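Local structure of putative oxidoreductase FAD-binding subunit (Sulfolobus tokodaii, 4ZOH) at residues B[141-144]-B[145-149]; B[196-199]-B[200-203]; B[267-270]-B[271-275]. The protein binds flavin-adenine dinucleotide and probably passes electrons through it, as the FAD-binding subunit of a putative oxidoreductase related to CO dehydrogenase and other molybdopterin dehydrogenases. All coordinates share one frame; numbering follows the deposited sequence.

How the contacts relate
From the N terminus the three contacts follow one another in series, none enclosing or crossing another. Each is local, made by a single unbroken run of chain. Contact 1 (141-149) leads from edge strand 137-142 through the short helix 143-146 into the weakly bonded strand 147-149, in the FAD-binding domain. Contact 2 (196-203) closes the tight turn of the hairpin formed by strands 189-198 and 201-210. Contact 3 (267-275) is a stretch of helix 257-276, which packs on strands 173-179 and 189-198. Contact 2 thus ends a strand on which contact 3 packs, and the two come within about 6 Å at their nearest atoms. Contact 1 is apart, its centre about 26 Å from that of contact 3.

Contact 1: residues B[141-144]-B[145-149]; sequences VNFK and SFAKD
The carbonyl oxygen of Asn142 takes two backbone N-H groups of the following turn: a sound bond from Phe146 N to Asn142 O at 3.0 Å and a weak one from Ser145 N to Asn142 O at 2.9 Å. The next oxygen, Phe143 O, repeats the pattern, with a sound bond from Ala147 N to Phe143 O at 3.2 Å and a weak one from Phe146 N. Asn142 sits at the N-cap of this single helical turn, but its side chain makes no capping bond. At the other end a water donates to Ala147 O, its oxygen 2.8 Å away, and Ala147 forms the centre of an inverse gamma turn as the chain leaves the helix.

The two phenylalanines are the apolar part of the turn. Both have CG anti to the backbone N (chi1 of Phe146 177°), which sends the rings off the same flank of the helix, where Phe143 CE1 comes 4.4 Å from Phe146 CD2. Val141 adds its CG2 branch, 3.9 Å from Phe146 CB, the two side chains crossing at about a right angle. The Ala147 methyl comes up to the far end of the Phe143 ring at a slant, CB 4.3 Å from Phe143 CZ. Phenylalanine brings a broad apolar surface to this buried flank, where Ile110 touches both rings, Leu123 and Ile124 meet Phe143, and Val130 and Ile132 meet Phe146. Lys144 and Ser145, being polar, take the exposed side. This is a one-turn helix leading from strand 137-142 into the weakly bonded strand 147-149 in the FAD-binding domain, its Phe146 side chain about 7 Å from the flavin-adenine dinucleotide.

Contact 2: residues B[196-199]-B[200-203]; sequences KLSG and DVIE
This is a two-residue beta hairpin, in which Leu197 faces Ile202 and Ser198 faces Val201, at the surface end of strands 189-198 and 201-210, the central pair of a four-stranded antiparallel sheet. Its reversal is a type II' turn from Ser198 to Val201, with Gly199 and Asp200 at the corners. The first corner of such a turn needs a positive phi with a negative psi (69° and -123° at Gly199), which is unfavourable for a residue with a side chain and suits glycine.

Ser198 and Val201 form the hydrogen-bonded pair, with Ser198 N to Val201 O at 2.9 Å in the carbonyl plane and Val201 N to Ser198 O at 3.0 Å, the latter donor lying above the plane of its carbonyl. Next comes the non-hydrogen-bonded pair, Leu197 and Ile202, whose side chains share one face of the sheet: Leu197 CD2 meets Ile202 CG1 at 3.8 Å, two branched hydrocarbons crossing obliquely. Beyond them Glu203 N gives Lys196 O a weak bond.

On the face of Ser198 and Val201, Ser198 OG lies 3.4 Å from Glu203 CB. Glu203 holds its CG anti to the backbone N (chi1 168°) and stays extended, which carries OE2 back to the serine, 3.4 Å from Ser198 CB. Lys196 and Glu203 lie side by side and point the same way, Lys196 CD being 3.8 Å from Glu203 OE2. Asp200 OD1 makes a salt bridge with Arg230. Opposite charges at Lys196 and Glu203 probably attract without forming an ion pair, since Lys196 NZ stays 5.1 Å from Glu203 OE2 while giving a weak hydrogen bond to Glu170 O.

Contact 3: residues B[267-270]-B[271-275]; sequences LTKR and AIITA
Successive i to i+4 backbone bonds carry an unbroken alpha-helix from Leu267 to Ala275, of which Ile272 N to Thr268 O, at 3.0 Å, is almost straight (174° at the hydrogen). Arg270 O is gripped twice by one residue: Thr274 N donates to it at 2.8 Å, and the hydroxyl Thr274 OG1 donates to the same Arg270 O at 2.9 Å from above the carbonyl plane. The torsion allows this, since chi1 of -65° turns OG1 back toward the preceding turn, so an exposed threonine can bond its hydroxyl to its own helix.

The side chains pair at the same spacing. Thr268 CG2 meets Ile272 CD1 at 4.0 Å, the two crossing at a slant, while Ile272 CG1 rests against the carbonyl, 3.2 Å from Thr268 O. Thr268 also satisfies its own hydroxyl one turn earlier, on Val264 O. This is the helix 257-276, laid against the sheet of the C-terminal domain of a CO dehydrogenase-type flavoprotein: Ile272 touches Leu193 of strand 189-198 and Ile236 of helix 233-243. With an alanine here, the contact of the terminal methyl with Thr268 would be gone and a gap would probably open beside Thr268, Leu193 and Ile236.

On the exposed side Lys269 runs fully extended alongside Ile273, its methylenes passing the Ile273 terminal methyl, with Lys269 CE 4.0 Å from Ile273 CD1; the long aliphatic stem suits this, while the amino end makes a weak, long ion pair with Glu237. Ala271 puts only its methyl on the buried side, CB 3.3 Å from Leu267 O. Arg270 reaches away from the helix, and its NH2 forms a salt bridge with an acidic side chain of another protein chain.

Contact 1: residues B[141-144]-B[145-149]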
loop_
_atom_site.group_PDB
_atom_site.type_symbol
_atom_site.label_atom_id
_atom_site.label_comp_id
_atom_site.label_asym_id
_atom_site.label_seq_id
_atom_site.Cartn_x
_atom_site.Cartn_y
_atom_site.Cartn_z
ATOM N N VAL B 141 31.695 -23.363 43.305
ATOM C CA VAL B 141 31.203 -22.764 44.543
ATOM C C VAL B 141 29.845 -23.395 44.863
ATOM O O VAL B 141 29.232 -24.036 44.011
ATOM C CB VAL B 141 31.126 -21.222 44.482
ATOM C CG1 VAL B 141 32.511 -20.600 44.309
ATOM C CG2 VAL B 141 30.176 -20.778 43.380
ATOM N N ASN B 142 29.390 -23.211 46.095
ATOM C CA ASN B 142 28.092 -23.712 46.557
ATOM C C ASN B 142 27.029 -22.750 46.101
ATOM O O ASN B 142 27.254 -21.510 46.174
ATOM C CB ASN B 142 28.059 -23.771 48.096
ATOM C CG ASN B 142 28.886 -24.909 48.639
ATOM O OD1 ASN B 142 28.735 -26.065 48.225
ATOM N ND2 ASN B 142 29.794 -24.582 49.543
ATOM N N PHE B 143 25.878 -23.302 45.668
ATOM C CA PHE B 143 24.798 -22.421 45.179
ATOM C C PHE B 143 24.571 -21.319 46.209
ATOM O O PHE B 143 24.394 -20.143 45.813
ATOM C CB PHE B 143 23.466 -23.128 44.770
ATOM C CG PHE B 143 22.417 -22.156 44.282
ATOM C CD1 PHE B 143 22.501 -21.602 42.988
ATOM C CD2 PHE B 143 21.396 -21.718 45.128
ATOM C CE1 PHE B 143 21.578 -20.649 42.562
ATOM C CE2 PHE B 143 20.459 -20.785 44.716
ATOM C CZ PHE B 143 20.551 -20.244 43.423
ATOM N N LYS B 144 24.649 -21.665 47.510
ATOM C CA LYS B 144 24.311 -20.693 48.552
ATOM C C LYS B 144 25.187 -19.462 48.537
ATOM O O LYS B 144 24.700 -18.346 48.776
ATOM C CB LYS B 144 24.282 -21.281 49.976
ATOM C CG LYS B 144 23.787 -20.226 50.967
ATOM C CD LYS B 144 24.091 -20.591 52.406
ATOM C CE LYS B 144 23.322 -19.688 53.335
ATOM N NZ LYS B 144 23.251 -20.383 54.646
ATOM N N SER B 145 26.467 -19.668 48.258
ATOM C CA SER B 145 27.429 -18.577 48.227
ATOM C C SER B 145 27.398 -17.829 46.904
ATOM O O SER B 145 27.765 -16.651 46.864
ATOM C CB SER B 145 28.848 -19.114 48.455
ATOM O OG SER B 145 28.869 -20.026 49.548
ATOM N N PHE B 146 26.996 -18.521 45.831
ATOM C CA PHE B 146 26.929 -17.918 44.500
ATOM C C PHE B 146 25.864 -16.808 44.461
ATOM O O PHE B 146 26.070 -15.720 43.878
ATOM C CB PHE B 146 26.686 -18.993 43.460
ATOM C CG PHE B 146 26.526 -18.472 42.069
ATOM C CD1 PHE B 146 27.644 -18.102 41.312
ATOM C CD2 PHE B 146 25.253 -18.384 41.486
ATOM C CE1 PHE B 146 27.502 -17.615 40.010
ATOM C CE2 PHE B 146 25.109 -17.896 40.195
ATOM C CZ PHE B 146 26.232 -17.531 39.451
ATOM N N ALA B 147 24.769 -17.057 45.161
ATOM C CA ALA B 147 23.663 -16.132 45.189
ATOM C C ALA B 147 23.861 -15.041 46.234
ATOM O O ALA B 147 23.222 -15.028 47.272
ATOM C CB ALA B 147 22.331 -16.884 45.331
ATOM N N LYS B 148 24.749 -14.103 45.924
ATOM C CA LYS B 148 25.102 -13.025 46.854
ATOM C C LYS B 148 23.941 -12.110 47.280
ATOM O O LYS B 148 23.922 -11.658 48.412
ATOM C CB LYS B 148 26.243 -12.205 46.276
ATOM C CG LYS B 148 27.555 -12.980 46.115
ATOM C CD LYS B 148 28.669 -12.167 45.439
ATOM C CE LYS B 148 28.938 -10.799 46.064
ATOM N NZ LYS B 148 29.124 -9.740 45.023
ATOM N N ASP B 149 22.975 -11.832 46.402
ATOM C CA ASP B 149 21.816 -10.961 46.755
ATOM C C ASP B 149 20.867 -10.978 45.530
ATOM O O ASP B 149 21.248 -11.503 44.493
ATOM C CB ASP B 149 22.304 -9.525 47.086
ATOM C CG ASP B 149 21.282 -8.664 47.857
ATOM O OD1 ASP B 149 20.099 -8.998 48.106
ATOM O OD2 ASP B 149 21.671 -7.547 48.185
HETATM O O HOH W 1 22.497 -17.273 48.718
#

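Contact 2: residues B[196-199]-B[200-203]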
loop_
_atom_site.group_PDB
_atom_site.type_symbol
_atom_site.label_atom_id
_atom_site.label_comp_id
_atom_site.label_asym_id
_atom_site.label_seq_id
_atom_site.Cartn_x
_atom_site.Cartn_y
_atom_site.Cartn_z
ATOM N N LYS B 196 13.593 -38.318 51.672
ATOM C CA LYS B 196 13.754 -39.768 51.518
ATOM C C LYS B 196 13.384 -40.477 52.818
ATOM O O LYS B 196 13.765 -40.059 53.942
ATOM C CB LYS B 196 15.179 -40.098 51.094
ATOM C CG LYS B 196 15.475 -41.574 50.777
ATOM C CD LYS B 196 17.003 -41.711 50.789
ATOM C CE LYS B 196 17.506 -43.082 50.366
ATOM N NZ LYS B 196 16.847 -43.509 49.110
ATOM N N LEU B 197 12.651 -41.545 52.616
ATOM C CA LEU B 197 12.079 -42.376 53.668
ATOM C C LEU B 197 13.011 -43.573 53.940
ATOM O O LEU B 197 13.512 -44.220 52.983
ATOM C CB LEU B 197 10.684 -42.872 53.229
ATOM C CG LEU B 197 9.574 -41.772 53.226
ATOM C CD1 LEU B 197 8.242 -42.409 53.053
ATOM C CD2 LEU B 197 9.524 -40.966 54.506
ATOM N N SER B 198 13.263 -43.842 55.224
ATOM C CA SER B 198 13.804 -45.160 55.622
ATOM C C SER B 198 12.716 -45.735 56.511
ATOM O O SER B 198 12.522 -45.282 57.619
ATOM C CB SER B 198 15.205 -45.012 56.247
ATOM O OG SER B 198 15.133 -44.181 57.396
ATOM N N GLY B 199 11.956 -46.678 55.958
ATOM C CA GLY B 199 10.766 -47.211 56.586
ATOM C C GLY B 199 9.740 -46.077 56.574
ATOM O O GLY B 199 9.448 -45.554 55.516
ATOM N N ASP B 200 9.212 -45.680 57.736
ATOM C CA ASP B 200 8.339 -44.532 57.823
ATOM C C ASP B 200 9.013 -43.372 58.541
ATOM O O ASP B 200 8.365 -42.411 58.941
ATOM C CB ASP B 200 6.982 -44.893 58.438
ATOM C CG ASP B 200 7.076 -45.359 59.916
ATOM O OD1 ASP B 200 6.020 -45.852 60.410
ATOM O OD2 ASP B 200 8.147 -45.231 60.550
ATOM N N VAL B 201 10.332 -43.422 58.626
ATOM C CA VAL B 201 11.107 -42.315 59.148
ATOM C C VAL B 201 11.655 -41.425 58.011
ATOM O O VAL B 201 12.126 -41.902 56.978
ATOM C CB VAL B 201 12.302 -42.847 59.952
ATOM C CG1 VAL B 201 13.274 -41.710 60.298
ATOM C CG2 VAL B 201 11.792 -43.609 61.170
ATOM N N ILE B 202 11.601 -40.123 58.231
ATOM C CA ILE B 202 12.145 -39.167 57.306
ATOM C C ILE B 202 13.631 -39.127 57.584
ATOM O O ILE B 202 14.100 -38.438 58.481
ATOM C CB ILE B 202 11.403 -37.798 57.394
ATOM C CG1 ILE B 202 9.957 -37.963 56.869
ATOM C CG2 ILE B 202 12.099 -36.723 56.586
ATOM C CD1 ILE B 202 9.088 -36.737 57.098
ATOM N N GLU B 203 14.339 -39.905 56.780
ATOM C CA GLU B 203 15.805 -40.009 56.751
ATOM C C GLU B 203 16.537 -38.702 56.301
ATOM O O GLU B 203 17.471 -38.247 56.953
ATOM C CB GLU B 203 16.175 -41.262 55.907
ATOM C CG GLU B 203 17.634 -41.366 55.542
ATOM C CD GLU B 203 18.020 -42.709 54.969
ATOM O OE1 GLU B 203 19.129 -43.139 55.302
ATOM O OE2 GLU B 203 17.270 -43.347 54.180
#

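Contact 3: residues B[267-270]-B[271-275]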
loop_
_atom_site.group_PDB
_atom_site.type_symbol
_atom_site.label_atom_id
_atom_site.label_comp_id
_atom_site.label_asym_id
_atom_site.label_seq_id
_atom_site.Cartn_x
_atom_site.Cartn_y
_atom_site.Cartn_z
ATOM N N LEU B 267 1.855 -24.028 51.220
ATOM C CA LEU B 267 2.596 -24.685 50.139
ATOM C C LEU B 267 3.579 -25.747 50.638
ATOM O O LEU B 267 3.726 -26.752 49.974
ATOM C CB LEU B 267 3.288 -23.719 49.148
ATOM C CG LEU B 267 2.599 -22.698 48.187
ATOM C CD1 LEU B 267 3.365 -22.425 46.870
ATOM C CD2 LEU B 267 1.127 -22.925 47.929
ATOM N N THR B 268 4.248 -25.492 51.769
ATOM C CA THR B 268 5.004 -26.533 52.496
ATOM C C THR B 268 4.091 -27.732 52.813
ATOM O O THR B 268 4.418 -28.856 52.481
ATOM C CB THR B 268 5.620 -25.972 53.752
ATOM O OG1 THR B 268 6.433 -24.864 53.376
ATOM C CG2 THR B 268 6.516 -26.952 54.437
ATOM N N LYS B 269 2.900 -27.489 53.357
ATOM C CA LYS B 269 2.020 -28.638 53.610
ATOM C C LYS B 269 1.699 -29.392 52.318
ATOM O O LYS B 269 1.722 -30.649 52.315
ATOM C CB LYS B 269 0.742 -28.229 54.370
ATOM C CG LYS B 269 -0.085 -29.382 54.864
ATOM C CD LYS B 269 -1.299 -28.881 55.659
ATOM C CE LYS B 269 -2.298 -30.015 55.855
ATOM N NZ LYS B 269 -3.305 -29.733 56.898
ATOM N N ARG B 270 1.346 -28.642 51.243
ATOM C CA ARG B 270 1.005 -29.271 49.920
ATOM C C ARG B 270 2.238 -30.089 49.432
ATOM O O ARG B 270 2.097 -31.209 49.015
ATOM C CB ARG B 270 0.652 -28.208 48.887
ATOM C CG ARG B 270 -0.743 -27.631 49.029
ATOM C CD ARG B 270 -0.882 -26.371 48.176
ATOM N NE ARG B 270 -2.308 -26.081 48.058
ATOM C CZ ARG B 270 -2.902 -25.349 47.113
ATOM N NH1 ARG B 270 -2.208 -24.775 46.119
ATOM N NH2 ARG B 270 -4.222 -25.216 47.165
ATOM N N ALA B 271 3.435 -29.549 49.640
ATOM C CA ALA B 271 4.700 -30.182 49.194
ATOM C C ALA B 271 4.980 -31.521 49.908
ATOM O O ALA B 271 5.176 -32.557 49.228
ATOM C CB ALA B 271 5.842 -29.215 49.367
ATOM N N ILE B 272 4.926 -31.517 51.253
ATOM C CA ILE B 272 5.110 -32.742 52.049
ATOM C C ILE B 272 4.093 -33.789 51.577
ATOM O O ILE B 272 4.464 -34.893 51.160
ATOM C CB ILE B 272 4.982 -32.426 53.565
ATOM C CG1 ILE B 272 5.899 -31.307 53.954
ATOM C CG2 ILE B 272 5.341 -33.603 54.442
ATOM C CD1 ILE B 272 5.532 -30.703 55.288
ATOM N N ILE B 273 2.820 -33.413 51.550
ATOM C CA ILE B 273 1.753 -34.366 51.213
ATOM C C ILE B 273 1.826 -34.888 49.776
ATOM O O ILE B 273 1.531 -36.073 49.512
ATOM C CB ILE B 273 0.340 -33.828 51.530
ATOM C CG1 ILE B 273 0.099 -33.753 53.072
ATOM C CG2 ILE B 273 -0.772 -34.633 50.840
ATOM C CD1 ILE B 273 -1.193 -33.012 53.458
ATOM N N THR B 274 2.173 -34.000 48.847
ATOM C CA THR B 274 2.348 -34.419 47.466
ATOM C C THR B 274 3.550 -35.370 47.340
ATOM O O THR B 274 3.384 -36.443 46.813
ATOM C CB THR B 274 2.492 -33.202 46.535
ATOM O OG1 THR B 274 1.259 -32.491 46.558
ATOM C CG2 THR B 274 2.835 -33.650 45.056
ATOM N N ALA B 275 4.714 -34.999 47.876
ATOM C CA ALA B 275 5.920 -35.847 47.784
ATOM C C ALA B 275 5.604 -37.194 48.433
ATOM O O ALA B 275 5.811 -38.225 47.791
ATOM C CB ALA B 275 7.100 -35.205 48.456
#